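Local coordinates for protein putative drug/sodium antiporter (Escherichia coli, PDB 4Z3N) that is a membrane transporter of the MATE family that carries the genotoxin colibactin, probably working as an antiporter, at residues D285-D299 with F362-T376. Numbering follows the deposited sequence.
With OLC ((2R)-2,3-dihydroxypropyl (9Z)-octadec-9-enoate), chain B.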
loop_
_atom_site.group_PDB
_atom_site.type_symbol
_atom_site.label_atom_id
_atom_site.label_comp_id
_atom_site.label_asym_id
_atom_site.label_seq_id
_atom_site.Cartn_x
_atom_site.Cartn_y
_atom_site.Cartn_z
ATOM N N ASP A 285 4.745 -6.484 27.730
ATOM C CA ASP A 285 5.785 -7.505 27.662
ATOM C C ASP A 285 6.661 -7.379 26.401
ATOM O O ASP A 285 6.190 -7.506 25.275
ATOM C CB ASP A 285 5.139 -8.890 27.756
ATOM C CG ASP A 285 6.149 -10.016 27.788
ATOM O OD1 ASP A 285 7.105 -10.002 26.981
ATOM O OD2 ASP A 285 5.973 -10.934 28.619
ATOM N N VAL A 286 7.951 -7.197 26.621
ATOM C CA VAL A 286 8.961 -7.089 25.579
ATOM C C VAL A 286 8.935 -8.250 24.579
ATOM O O VAL A 286 9.350 -8.087 23.430
ATOM C CB VAL A 286 10.379 -6.996 26.247
ATOM C CG1 VAL A 286 11.517 -7.002 25.238
ATOM C CG2 VAL A 286 10.447 -5.763 27.115
ATOM N N ASN A 287 8.478 -9.426 25.018
ATOM C CA ASN A 287 8.432 -10.612 24.146
ATOM C C ASN A 287 7.312 -10.515 23.084
ATOM O O ASN A 287 7.488 -10.926 21.931
ATOM C CB ASN A 287 8.248 -11.890 24.974
ATOM C CG ASN A 287 9.408 -12.153 25.939
ATOM O OD1 ASN A 287 10.543 -12.375 25.517
ATOM N ND2 ASN A 287 9.110 -12.161 27.239
ATOM N N ALA A 288 6.172 -9.954 23.484
ATOM C CA ALA A 288 5.068 -9.694 22.565
ATOM C C ALA A 288 5.502 -8.742 21.443
ATOM O O ALA A 288 5.050 -8.857 20.294
ATOM C CB ALA A 288 3.881 -9.134 23.314
ATOM N N MET A 289 6.391 -7.810 21.771
ATOM C CA MET A 289 6.915 -6.905 20.761
ATOM C C MET A 289 7.822 -7.659 19.795
ATOM O O MET A 289 7.790 -7.403 18.592
ATOM C CB MET A 289 7.661 -5.735 21.403
ATOM C CG MET A 289 8.228 -4.752 20.394
ATOM S SD MET A 289 6.945 -3.920 19.425
ATOM C CE MET A 289 7.384 -4.443 17.772
ATOM N N ALA A 290 8.615 -8.596 20.318
ATOM C CA ALA A 290 9.399 -9.487 19.468
ATOM C C ALA A 290 8.505 -10.428 18.630
ATOM O O ALA A 290 8.801 -10.694 17.455
ATOM C CB ALA A 290 10.375 -10.289 20.303
ATOM N N ALA A 291 7.419 -10.924 19.228
ATOM C CA ALA A 291 6.464 -11.779 18.501
ATOM C C ALA A 291 5.898 -11.079 17.250
ATOM O O ALA A 291 5.917 -11.632 16.149
ATOM C CB ALA A 291 5.329 -12.214 19.421
ATOM N N PHE A 292 5.405 -9.861 17.441
ATOM C CA PHE A 292 4.885 -9.029 16.363
ATOM C C PHE A 292 5.903 -8.823 15.251
ATOM O O PHE A 292 5.543 -8.783 14.083
ATOM C CB PHE A 292 4.442 -7.678 16.935
ATOM C CG PHE A 292 3.779 -6.770 15.948
ATOM C CD1 PHE A 292 3.005 -7.272 14.923
ATOM C CD2 PHE A 292 3.916 -5.395 16.069
ATOM C CE1 PHE A 292 2.379 -6.413 14.024
ATOM C CE2 PHE A 292 3.301 -4.532 15.176
ATOM C CZ PHE A 292 2.533 -5.042 14.151
ATOM N N THR A 293 7.175 -8.689 15.611
ATOM C CA THR A 293 8.218 -8.532 14.602
ATOM C C THR A 293 8.282 -9.771 13.698
ATOM O O THR A 293 8.603 -9.676 12.521
ATOM C CB THR A 293 9.616 -8.280 15.237
ATOM O OG1 THR A 293 9.591 -7.079 16.019
ATOM C CG2 THR A 293 10.662 -8.135 14.156
ATOM N N LEU A 294 7.967 -10.935 14.256
ATOM C CA LEU A 294 7.956 -12.169 13.484
ATOM C C LEU A 294 6.677 -12.310 12.632
ATOM O O LEU A 294 6.742 -12.687 11.457
ATOM C CB LEU A 294 8.113 -13.373 14.416
ATOM C CG LEU A 294 9.463 -13.585 15.122
ATOM C CD1 LEU A 294 9.379 -14.779 16.050
ATOM C CD2 LEU A 294 10.600 -13.790 14.136
ATOM N N THR A 295 5.520 -11.985 13.211
ATOM C CA THR A 295 4.251 -12.187 12.516
ATOM C C THR A 295 4.044 -11.208 11.364
ATOM O O THR A 295 3.417 -11.542 10.358
ATOM C CB THR A 295 3.054 -12.067 13.474
ATOM O OG1 THR A 295 2.873 -10.701 13.870
ATOM C CG2 THR A 295 3.258 -12.925 14.683
ATOM N N GLY A 296 4.598 -10.011 11.522
ATOM C CA GLY A 296 4.329 -8.881 10.651
ATOM C C GLY A 296 4.458 -9.076 9.154
ATOM O O GLY A 296 3.542 -8.723 8.418
ATOM N N ARG A 297 5.586 -9.601 8.685
ATOM C CA ARG A 297 5.729 -9.802 7.246
ATOM C C ARG A 297 4.641 -10.769 6.769
ATOM O O ARG A 297 4.006 -10.523 5.745
ATOM C CB ARG A 297 7.124 -10.330 6.868
ATOM C CG ARG A 297 8.265 -9.315 6.915
ATOM C CD ARG A 297 9.608 -9.991 6.574
ATOM N NE ARG A 297 10.723 -9.510 7.393
ATOM C CZ ARG A 297 11.943 -10.051 7.402
ATOM N NH1 ARG A 297 12.214 -11.100 6.635
ATOM N NH2 ARG A 297 12.892 -9.547 8.184
ATOM N N ILE A 298 4.416 -11.844 7.527
ATOM C CA ILE A 298 3.455 -12.874 7.145
ATOM C C ILE A 298 2.027 -12.335 7.180
ATOM O O ILE A 298 1.250 -12.578 6.264
ATOM C CB ILE A 298 3.554 -14.127 8.057
ATOM C CG1 ILE A 298 4.934 -14.767 7.946
ATOM C CG2 ILE A 298 2.482 -15.163 7.691
ATOM C CD1 ILE A 298 5.069 -16.017 8.795
ATOM N N ASP A 299 1.686 -11.603 8.231
ATOM C CA ASP A 299 0.372 -10.990 8.322
ATOM C C ASP A 299 0.148 -10.080 7.117
ATOM O O ASP A 299 -0.974 -9.917 6.634
ATOM C CB ASP A 299 0.230 -10.208 9.632
ATOM C CG ASP A 299 -0.014 -11.122 10.846
ATOM O OD1 ASP A 299 -0.807 -12.100 10.700
ATOM O OD2 ASP A 299 0.574 -10.842 11.930
ATOM N N PHE A 362 11.205 -20.112 14.221
ATOM C CA PHE A 362 11.750 -18.767 14.019
ATOM C C PHE A 362 12.515 -18.214 15.234
ATOM O O PHE A 362 13.319 -17.279 15.114
ATOM C CB PHE A 362 10.617 -17.813 13.612
ATOM C CG PHE A 362 10.123 -18.031 12.202
ATOM C CD1 PHE A 362 10.772 -18.923 11.360
ATOM C CD2 PHE A 362 9.023 -17.335 11.713
ATOM C CE1 PHE A 362 10.336 -19.129 10.059
ATOM C CE2 PHE A 362 8.581 -17.531 10.404
ATOM C CZ PHE A 362 9.240 -18.435 9.579
ATOM N N THR A 363 12.242 -18.788 16.400
ATOM C CA THR A 363 12.822 -18.317 17.642
ATOM C C THR A 363 12.903 -19.450 18.639
ATOM O O THR A 363 12.052 -20.340 18.640
ATOM C CB THR A 363 12.007 -17.170 18.268
ATOM O OG1 THR A 363 12.465 -16.944 19.610
ATOM C CG2 THR A 363 10.530 -17.520 18.311
ATOM N N ARG A 364 13.933 -19.419 19.481
ATOM C CA ARG A 364 14.051 -20.373 20.579
ATOM C C ARG A 364 13.421 -19.885 21.887
ATOM O O ARG A 364 13.198 -20.685 22.790
ATOM C CB ARG A 364 15.517 -20.719 20.818
ATOM C CG ARG A 364 16.101 -21.645 19.770
ATOM C CD ARG A 364 17.462 -22.191 20.212
ATOM N NE ARG A 364 18.120 -22.929 19.138
ATOM C CZ ARG A 364 18.855 -22.364 18.188
ATOM N NH1 ARG A 364 19.027 -21.046 18.179
ATOM N NH2 ARG A 364 19.417 -23.115 17.248
ATOM N N VAL A 365 13.110 -18.592 21.986
ATOM C CA VAL A 365 12.490 -18.062 23.207
ATOM C C VAL A 365 10.989 -18.368 23.158
ATOM O O VAL A 365 10.273 -17.876 22.269
ATOM C CB VAL A 365 12.729 -16.539 23.350
ATOM C CG1 VAL A 365 12.226 -16.036 24.683
ATOM C CG2 VAL A 365 14.199 -16.214 23.177
ATOM N N VAL A 366 10.500 -19.173 24.095
ATOM C CA VAL A 366 9.183 -19.772 23.886
ATOM C C VAL A 366 8.063 -18.802 24.236
ATOM O O VAL A 366 6.941 -18.933 23.747
ATOM C CB VAL A 366 9.019 -21.081 24.673
ATOM C CG1 VAL A 366 10.294 -21.879 24.578
ATOM C CG2 VAL A 366 8.662 -20.808 26.113
ATOM N N ALA A 367 8.372 -17.823 25.073
ATOM C CA ALA A 367 7.436 -16.741 25.319
ATOM C C ALA A 367 7.190 -15.973 24.010
ATOM O O ALA A 367 6.069 -15.522 23.754
ATOM C CB ALA A 367 7.954 -15.812 26.402
ATOM N N VAL A 368 8.230 -15.833 23.185
ATOM C CA VAL A 368 8.080 -15.116 21.931
ATOM C C VAL A 368 7.265 -15.903 20.898
ATOM O O VAL A 368 6.442 -15.319 20.194
ATOM C CB VAL A 368 9.440 -14.737 21.325
ATOM C CG1 VAL A 368 9.278 -14.299 19.850
ATOM C CG2 VAL A 368 10.070 -13.632 22.145
ATOM N N SER A 369 7.465 -17.213 20.811
ATOM C CA SER A 369 6.687 -18.007 19.869
ATOM C C SER A 369 5.281 -18.269 20.432
ATOM O O SER A 369 4.338 -18.513 19.683
ATOM C CB SER A 369 7.395 -19.327 19.537
ATOM O OG SER A 369 6.968 -20.349 20.421
ATOM N N ASP A 370 5.131 -18.196 21.749
ATOM C CA ASP A 370 3.798 -18.306 22.341
ATOM C C ASP A 370 2.948 -17.070 22.067
ATOM O O ASP A 370 1.765 -17.169 21.739
ATOM C CB ASP A 370 3.884 -18.544 23.848
ATOM C CG ASP A 370 4.094 -19.996 24.187
ATOM O OD1 ASP A 370 4.073 -20.837 23.255
ATOM O OD2 ASP A 370 4.266 -20.299 25.384
ATOM N N TYR A 371 3.557 -15.900 22.210
ATOM C CA TYR A 371 2.855 -14.656 21.961
ATOM C C TYR A 371 2.443 -14.557 20.496
ATOM O O TYR A 371 1.345 -14.092 20.176
ATOM C CB TYR A 371 3.734 -13.473 22.337
ATOM C CG TYR A 371 3.573 -13.012 23.759
ATOM C CD1 TYR A 371 2.321 -12.918 24.341
ATOM C CD2 TYR A 371 4.683 -12.650 24.522
ATOM C CE1 TYR A 371 2.175 -12.482 25.653
ATOM C CE2 TYR A 371 4.547 -12.206 25.832
ATOM C CZ TYR A 371 3.291 -12.130 26.394
ATOM O OH TYR A 371 3.139 -11.694 27.696
ATOM N N ALA A 372 3.332 -14.998 19.611
ATOM C CA ALA A 372 3.068 -14.937 18.188
ATOM C C ALA A 372 1.916 -15.867 17.814
ATOM O O ALA A 372 1.135 -15.566 16.904
ATOM C CB ALA A 372 4.314 -15.284 17.408
ATOM N N VAL A 373 1.808 -16.988 18.521
ATOM C CA VAL A 373 0.737 -17.945 18.279
ATOM C C VAL A 373 -0.580 -17.442 18.870
ATOM O O VAL A 373 -1.644 -17.572 18.245
ATOM C CB VAL A 373 1.087 -19.355 18.855
ATOM C CG1 VAL A 373 -0.133 -20.306 18.831
ATOM C CG2 VAL A 373 2.266 -19.963 18.086
ATOM N N LEU A 374 -0.509 -16.847 20.058
ATOM C CA LEU A 374 -1.715 -16.316 20.715
ATOM C C LEU A 374 -2.306 -15.116 19.953
ATOM O O LEU A 374 -3.523 -14.947 19.902
ATOM C CB LEU A 374 -1.407 -15.931 22.174
ATOM C CG LEU A 374 -2.600 -15.386 22.959
ATOM C CD1 LEU A 374 -3.701 -16.396 23.102
ATOM C CD2 LEU A 374 -2.175 -14.875 24.331
ATOM N N GLN A 375 -1.425 -14.302 19.367
ATOM C CA GLN A 375 -1.800 -13.127 18.586
ATOM C C GLN A 375 -2.535 -13.556 17.320
ATOM O O GLN A 375 -3.624 -13.048 16.986
ATOM C CB GLN A 375 -0.556 -12.309 18.214
ATOM C CG GLN A 375 -0.846 -11.089 17.378
ATOM C CD GLN A 375 0.387 -10.404 16.814
ATOM O OE1 GLN A 375 0.882 -9.429 17.382
ATOM N NE2 GLN A 375 0.863 -10.883 15.666
ATOM N N THR A 376 -1.923 -14.508 16.619
ATOM C CA THR A 376 -2.493 -15.038 15.404
ATOM C C THR A 376 -3.839 -15.696 15.688
ATOM O O THR A 376 -4.819 -15.463 14.971
ATOM C CB THR A 376 -1.551 -16.041 14.743
ATOM O OG1 THR A 376 -0.321 -15.382 14.391
ATOM C CG2 THR A 376 -2.206 -16.644 13.484
HETATM C C18 OLC B . -4.218 -2.035 6.179
HETATM C C10 OLC B . -6.074 -7.741 12.608
HETATM C C9 OLC B . -4.791 -7.921 12.232
HETATM C C17 OLC B . -4.354 -3.189 7.153
HETATM C C11 OLC B . -6.653 -6.348 12.773
HETATM C C8 OLC B . -3.992 -9.066 12.835
HETATM C C24 OLC B . -4.704 -1.077 17.202
HETATM C C16 OLC B . -5.186 -2.742 8.334
HETATM C C12 OLC B . -5.634 -5.258 12.469
HETATM C C7 OLC B . -2.602 -9.169 12.232
HETATM C C15 OLC B . -5.437 -3.909 9.280
HETATM C C13 OLC B . -6.295 -4.147 11.652
HETATM C C6 OLC B . -1.683 -8.110 12.810
HETATM C C14 OLC B . -5.328 -3.435 10.723
HETATM C C5 OLC B . -1.805 -8.053 14.319
HETATM C C4 OLC B . -1.317 -6.703 14.824
HETATM C C3 OLC B . -1.951 -5.579 14.029
HETATM C C2 OLC B . -1.843 -4.248 14.748
HETATM C C21 OLC B . -4.881 -2.026 14.904
HETATM C C1 OLC B . -2.997 -3.341 14.340
HETATM C C22 OLC B . -5.260 -0.864 15.806
HETATM O O19 OLC B . -3.511 -3.417 13.233
HETATM O O25 OLC B . -4.174 0.141 17.685
HETATM O O23 OLC B . -4.733 0.339 15.280
HETATM O O20 OLC B . -3.601 -2.500 15.286
HETATM O O HOH W 1 -0.385 -12.438 13.784
#
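Tyr371 reaches across to the N-terminal end of helix 286-299, and its side chain meets Ala291, Ala288, Asn287 and Asp285 in passing from CB to OH. Tyr371 CB packs on Ala291 CB at 3.6 Å. CG and CD2 then pass beneath Ala288, whose CB stands over one face, 3.9 Å from the Tyr371 ring centroid, which meets the criterion for a CH-pi contact. Asn287 CB touches the ring edge in plane. CE2 and OH end at the carboxylate of Asp285, turned 78° from the ring; Tyr371 OH lies 3.1 Å from Asp285 OD2. The other oxygen of Asp285 caps the helix by accepting from Asn287 N.

One turn earlier in its helix, Val368 fits as a knob into the hole formed by Asn287, Ala290, Ala291 and Leu294. The small Ala291 and Ala372, with CA atoms 4.6 Å apart, let the axes approach to 7.8 Å at a crossing of -63°.

Beyond them lies a polar cluster. Gln375 keeps CG anti to its backbone nitrogen (chi1 179°) and continues extended, carrying NE2 to Thr295 OG1 at 2.7 Å with the acceptor in the amide plane. Thr295 OG1 donates in turn to Asp299 OD2, and a water joins Asp299 OD2, Gln375 NE2 and Thr376 OG1. Gln375 OE1 is satisfied by Tyr277, so both ends of this buried amide are bonded.

The pair belongs to the all-helical MATE fold: helix 250-284 flanks it through Ala288 and Phe292, helix 326-358 through Ile298 and Thr376, and helix 432-453 through Tyr371 and Gln375, while a monoolein chain runs past Phe292 and Asp299.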